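Local coordinates for protein linoleate 11-lipoxygenase (Gaeumannomyces graminis, PDB 5FX8) that uses a catalytic manganese ion to dioxygenate linoleic and alpha-linolenic acids, giving 11S- and 13R-hydroperoxy fatty acids, at residues Leu272-Leu283 and Pro494-Pro505. Numbering follows the deposited sequence.
Sequences LLAKIMFNNNDL and PLHPAALYAPIP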
loop_
_atom_site.group_PDB
_atom_site.type_symbol
_atom_site.label_atom_id
_atom_site.label_comp_id
_atom_site.label_asym_id
_atom_site.label_seq_id
_atom_site.Cartn_x
_atom_site.Cartn_y
_atom_site.Cartn_z
ATOM N N LEU A 272 14.947 5.994 -26.086
ATOM C CA LEU A 272 14.579 6.341 -24.725
ATOM C C LEU A 272 13.103 6.707 -24.640
ATOM O O LEU A 272 12.402 6.268 -23.723
ATOM C CB LEU A 272 15.469 7.466 -24.219
ATOM C CG LEU A 272 15.138 8.019 -22.840
ATOM C CD1 LEU A 272 15.141 6.960 -21.795
ATOM C CD2 LEU A 272 16.125 9.066 -22.464
ATOM N N LEU A 273 12.596 7.446 -25.631
ATOM C CA LEU A 273 11.192 7.836 -25.618
ATOM C C LEU A 273 10.284 6.645 -25.845
ATOM O O LEU A 273 9.155 6.621 -25.352
ATOM C CB LEU A 273 10.914 8.903 -26.675
ATOM C CG LEU A 273 9.501 9.491 -26.611
ATOM C CD1 LEU A 273 9.274 10.114 -25.271
ATOM C CD2 LEU A 273 9.337 10.517 -27.662
ATOM N N ALA A 274 10.745 5.669 -26.614
ATOM C CA ALA A 274 9.955 4.468 -26.794
ATOM C C ALA A 274 9.823 3.726 -25.477
ATOM O O ALA A 274 8.737 3.250 -25.120
ATOM C CB ALA A 274 10.591 3.592 -27.858
ATOM N N LYS A 275 10.917 3.642 -24.728
ATOM C CA LYS A 275 10.828 2.986 -23.445
ATOM C C LYS A 275 9.933 3.762 -22.504
ATOM O O LYS A 275 9.222 3.155 -21.711
ATOM C CB LYS A 275 12.210 2.796 -22.847
ATOM C CG LYS A 275 13.024 1.803 -23.593
ATOM C CD LYS A 275 14.298 1.533 -22.855
ATOM C CE LYS A 275 15.234 2.697 -22.884
ATOM N NZ LYS A 275 16.380 2.363 -22.022
ATOM N N ILE A 276 9.931 5.091 -22.589
ATOM C CA ILE A 276 9.034 5.875 -21.749
ATOM C C ILE A 276 7.575 5.619 -22.122
ATOM O O ILE A 276 6.713 5.465 -21.243
ATOM C CB ILE A 276 9.383 7.372 -21.823
ATOM C CG1 ILE A 276 10.764 7.626 -21.225
ATOM C CG2 ILE A 276 8.398 8.174 -21.010
ATOM C CD1 ILE A 276 11.183 9.052 -21.214
ATOM N N MET A 277 7.265 5.552 -23.418
ATOM C CA MET A 277 5.883 5.284 -23.800
ATOM C C MET A 277 5.435 3.907 -23.321
ATOM O O MET A 277 4.315 3.741 -22.806
ATOM C CB MET A 277 5.721 5.419 -25.310
ATOM C CG MET A 277 5.988 6.802 -25.795
ATOM S SD MET A 277 5.654 7.040 -27.549
ATOM C CE MET A 277 7.053 6.277 -28.332
ATOM N N PHE A 278 6.298 2.908 -23.478
ATOM C CA PHE A 278 5.976 1.591 -22.954
ATOM C C PHE A 278 5.782 1.634 -21.450
ATOM O O PHE A 278 4.900 0.967 -20.925
ATOM C CB PHE A 278 7.060 0.589 -23.329
ATOM C CG PHE A 278 6.829 -0.800 -22.792
ATOM C CD1 PHE A 278 7.216 -1.148 -21.510
ATOM C CD2 PHE A 278 6.276 -1.777 -23.597
ATOM C CE1 PHE A 278 7.032 -2.400 -21.041
ATOM C CE2 PHE A 278 6.090 -3.048 -23.125
ATOM C CZ PHE A 278 6.472 -3.350 -21.828
ATOM N N ASN A 279 6.593 2.399 -20.733
ATOM C CA ASN A 279 6.424 2.404 -19.289
ATOM C C ASN A 279 5.108 3.057 -18.879
ATOM O O ASN A 279 4.532 2.710 -17.841
ATOM C CB ASN A 279 7.603 3.097 -18.645
ATOM C CG ASN A 279 8.845 2.242 -18.667
ATOM O OD1 ASN A 279 8.771 1.032 -18.745
ATOM N ND2 ASN A 279 9.992 2.874 -18.600
ATOM N N ASN A 280 4.633 4.000 -19.687
ATOM C CA ASN A 280 3.334 4.608 -19.492
ATOM C C ASN A 280 2.221 3.587 -19.672
ATOM O O ASN A 280 1.274 3.516 -18.868
ATOM C CB ASN A 280 3.212 5.746 -20.496
ATOM C CG ASN A 280 1.931 6.482 -20.390
ATOM O OD1 ASN A 280 1.044 6.329 -21.211
ATOM N ND2 ASN A 280 1.826 7.297 -19.378
ATOM N N ASN A 281 2.316 2.784 -20.729
ATOM C CA ASN A 281 1.304 1.760 -20.928
ATOM C C ASN A 281 1.363 0.686 -19.843
ATOM O O ASN A 281 0.326 0.200 -19.383
ATOM C CB ASN A 281 1.457 1.151 -22.312
ATOM C CG ASN A 281 1.213 2.145 -23.405
ATOM O OD1 ASN A 281 1.950 2.208 -24.383
ATOM N ND2 ASN A 281 0.168 2.938 -23.249
ATOM N N ASP A 282 2.566 0.321 -19.411
ATOM C CA ASP A 282 2.734 -0.680 -18.373
ATOM C C ASP A 282 2.223 -0.183 -17.028
ATOM O O ASP A 282 1.640 -0.955 -16.263
ATOM C CB ASP A 282 4.203 -1.081 -18.288
ATOM C CG ASP A 282 4.399 -2.382 -17.571
ATOM O OD1 ASP A 282 3.968 -3.416 -18.113
ATOM O OD2 ASP A 282 4.968 -2.368 -16.456
ATOM N N LEU A 283 2.404 1.105 -16.731
ATOM C CA LEU A 283 1.853 1.657 -15.498
ATOM C C LEU A 283 0.330 1.624 -15.516
ATOM O O LEU A 283 -0.312 1.231 -14.528
ATOM C CB LEU A 283 2.364 3.080 -15.283
ATOM C CG LEU A 283 2.071 3.690 -13.903
ATOM C CD1 LEU A 283 2.436 2.783 -12.704
ATOM C CD2 LEU A 283 2.784 5.014 -13.779
ATOM N N PRO A 494 12.184 9.909 -14.468
ATOM C CA PRO A 494 11.403 10.257 -15.644
ATOM C C PRO A 494 11.012 9.089 -16.487
ATOM O O PRO A 494 10.261 9.264 -17.430
ATOM C CB PRO A 494 12.366 11.138 -16.410
ATOM C CG PRO A 494 13.653 10.527 -16.120
ATOM C CD PRO A 494 13.612 10.126 -14.698
ATOM N N LEU A 495 11.536 7.910 -16.161
ATOM C CA LEU A 495 11.293 6.742 -16.995
ATOM C C LEU A 495 9.850 6.260 -16.948
ATOM O O LEU A 495 9.410 5.587 -17.881
ATOM C CB LEU A 495 12.238 5.611 -16.589
ATOM C CG LEU A 495 13.373 5.378 -17.598
ATOM C CD1 LEU A 495 12.802 4.889 -18.878
ATOM C CD2 LEU A 495 14.162 6.640 -17.884
ATOM N N HIS A 496 9.097 6.582 -15.906
ATOM C CA HIS A 496 7.749 6.051 -15.727
ATOM C C HIS A 496 6.724 7.137 -15.458
ATOM O O HIS A 496 6.250 7.275 -14.325
ATOM C CB HIS A 496 7.703 5.073 -14.563
ATOM C CG HIS A 496 8.679 3.955 -14.672
ATOM N ND1 HIS A 496 9.910 3.986 -14.060
ATOM C CD2 HIS A 496 8.595 2.760 -15.299
ATOM C CE1 HIS A 496 10.544 2.858 -14.309
ATOM N NE2 HIS A 496 9.769 2.098 -15.060
ATOM N N PRO A 497 6.309 7.881 -16.478
ATOM C CA PRO A 497 5.315 8.940 -16.265
ATOM C C PRO A 497 3.875 8.452 -16.327
ATOM O O PRO A 497 3.492 7.643 -17.171
ATOM C CB PRO A 497 5.608 9.907 -17.414
ATOM C CG PRO A 497 6.089 9.053 -18.482
ATOM C CD PRO A 497 6.811 7.873 -17.856
ATOM N N ALA A 498 3.066 8.960 -15.402
ATOM C CA ALA A 498 1.649 8.638 -15.425
ATOM C C ALA A 498 0.968 9.123 -16.701
ATOM O O ALA A 498 0.028 8.491 -17.175
ATOM C CB ALA A 498 0.972 9.238 -14.213
ATOM N N ALA A 499 1.431 10.222 -17.284
ATOM C CA ALA A 499 0.846 10.718 -18.513
ATOM C C ALA A 499 1.936 11.228 -19.443
ATOM O O ALA A 499 3.012 11.624 -19.000
ATOM C CB ALA A 499 -0.160 11.841 -18.232
ATOM N N LEU A 500 1.639 11.248 -20.738
ATOM C CA LEU A 500 2.511 11.893 -21.713
ATOM C C LEU A 500 1.907 13.226 -22.136
ATOM O O LEU A 500 0.701 13.321 -22.378
ATOM C CB LEU A 500 2.730 11.010 -22.933
ATOM C CG LEU A 500 3.127 9.560 -22.658
ATOM C CD1 LEU A 500 3.386 8.867 -23.977
ATOM C CD2 LEU A 500 4.356 9.490 -21.770
ATOM N N TYR A 501 2.753 14.246 -22.235
ATOM C CA TYR A 501 2.317 15.623 -22.380
ATOM C C TYR A 501 2.646 16.195 -23.750
ATOM O O TYR A 501 2.479 17.387 -23.972
ATOM C CB TYR A 501 2.916 16.476 -21.255
ATOM C CG TYR A 501 2.317 16.154 -19.894
ATOM C CD1 TYR A 501 2.837 15.127 -19.120
ATOM C CD2 TYR A 501 1.209 16.853 -19.399
ATOM C CE1 TYR A 501 2.311 14.816 -17.911
ATOM C CE2 TYR A 501 0.671 16.541 -18.176
ATOM C CZ TYR A 501 1.235 15.508 -17.449
ATOM O OH TYR A 501 0.755 15.136 -16.237
ATOM N N ALA A 502 3.071 15.366 -24.684
ATOM C CA ALA A 502 3.340 15.809 -26.031
ATOM C C ALA A 502 2.907 14.699 -26.967
ATOM O O ALA A 502 2.947 13.525 -26.595
ATOM C CB ALA A 502 4.826 16.139 -26.236
ATOM N N PRO A 503 2.474 15.037 -28.174
ATOM C CA PRO A 503 1.904 14.024 -29.067
ATOM C C PRO A 503 2.910 12.958 -29.443
ATOM O O PRO A 503 4.112 13.209 -29.545
ATOM C CB PRO A 503 1.486 14.836 -30.298
ATOM C CG PRO A 503 1.308 16.176 -29.794
ATOM C CD PRO A 503 2.328 16.388 -28.733
ATOM N N ILE A 504 2.385 11.763 -29.684
ATOM C CA ILE A 504 3.215 10.637 -30.108
ATOM C C ILE A 504 3.910 10.999 -31.405
ATOM O O ILE A 504 3.225 11.327 -32.390
ATOM C CB ILE A 504 2.364 9.372 -30.297
ATOM C CG1 ILE A 504 1.693 8.950 -28.994
ATOM C CG2 ILE A 504 3.192 8.258 -30.896
ATOM C CD1 ILE A 504 2.618 8.837 -27.887
ATOM N N PRO A 505 5.238 10.906 -31.478
ATOM C CA PRO A 505 5.950 11.282 -32.708
ATOM C C PRO A 505 5.438 10.578 -33.956
ATOM O O PRO A 505 4.880 9.480 -33.906
ATOM C CB PRO A 505 7.398 10.885 -32.409
ATOM C CG PRO A 505 7.494 10.918 -30.903
ATOM C CD PRO A 505 6.156 10.476 -30.406
HETATM O O HOH W 1 -0.484 8.908 -20.993
#
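N279 and N280, adjacent on the long lipoxygenase helix 268-305, bind with their side-chain amides the backbone of segment 494-505, a loop that runs along the helix. The helix carries the manganese ligands H290 and H294 further on; the side chain of L283, its CD2 against A498 CA, is about 12 Å from the bound manganese ion. N279 ND2 donates to L495 O at 154°; the acceptor lies in the amide plane, although the donor stands above the carbonyl plane. The same amide crosses the H496 imidazole obliquely, the two planes 31° apart and N279 CG 3.4 Å from H496 CD2. Outside bonds from H496 ND1 to V492 O and from H496 NE2 to E167 fix that ring's rotation. Beside this polar site, I276 CG2 lies 3.5 Å from P497 CG, the side chains nearly perpendicular. Farther along, M277 and L500 cross at about a right angle, M277 CG 3.8 Å from L500 CD1; the bent M277 chain carries SD to I504 CD1, while L273 CD2 reaches P505 CG at 3.7 Å. A chi1 of -179° sets N280 CG beside its carbonyl carbon, from where ND2 meets P497 O at 2.8 Å and, weakly, A498 O; a water donates to N280 OD1 and accepts from L500 N, 3.2 Å away.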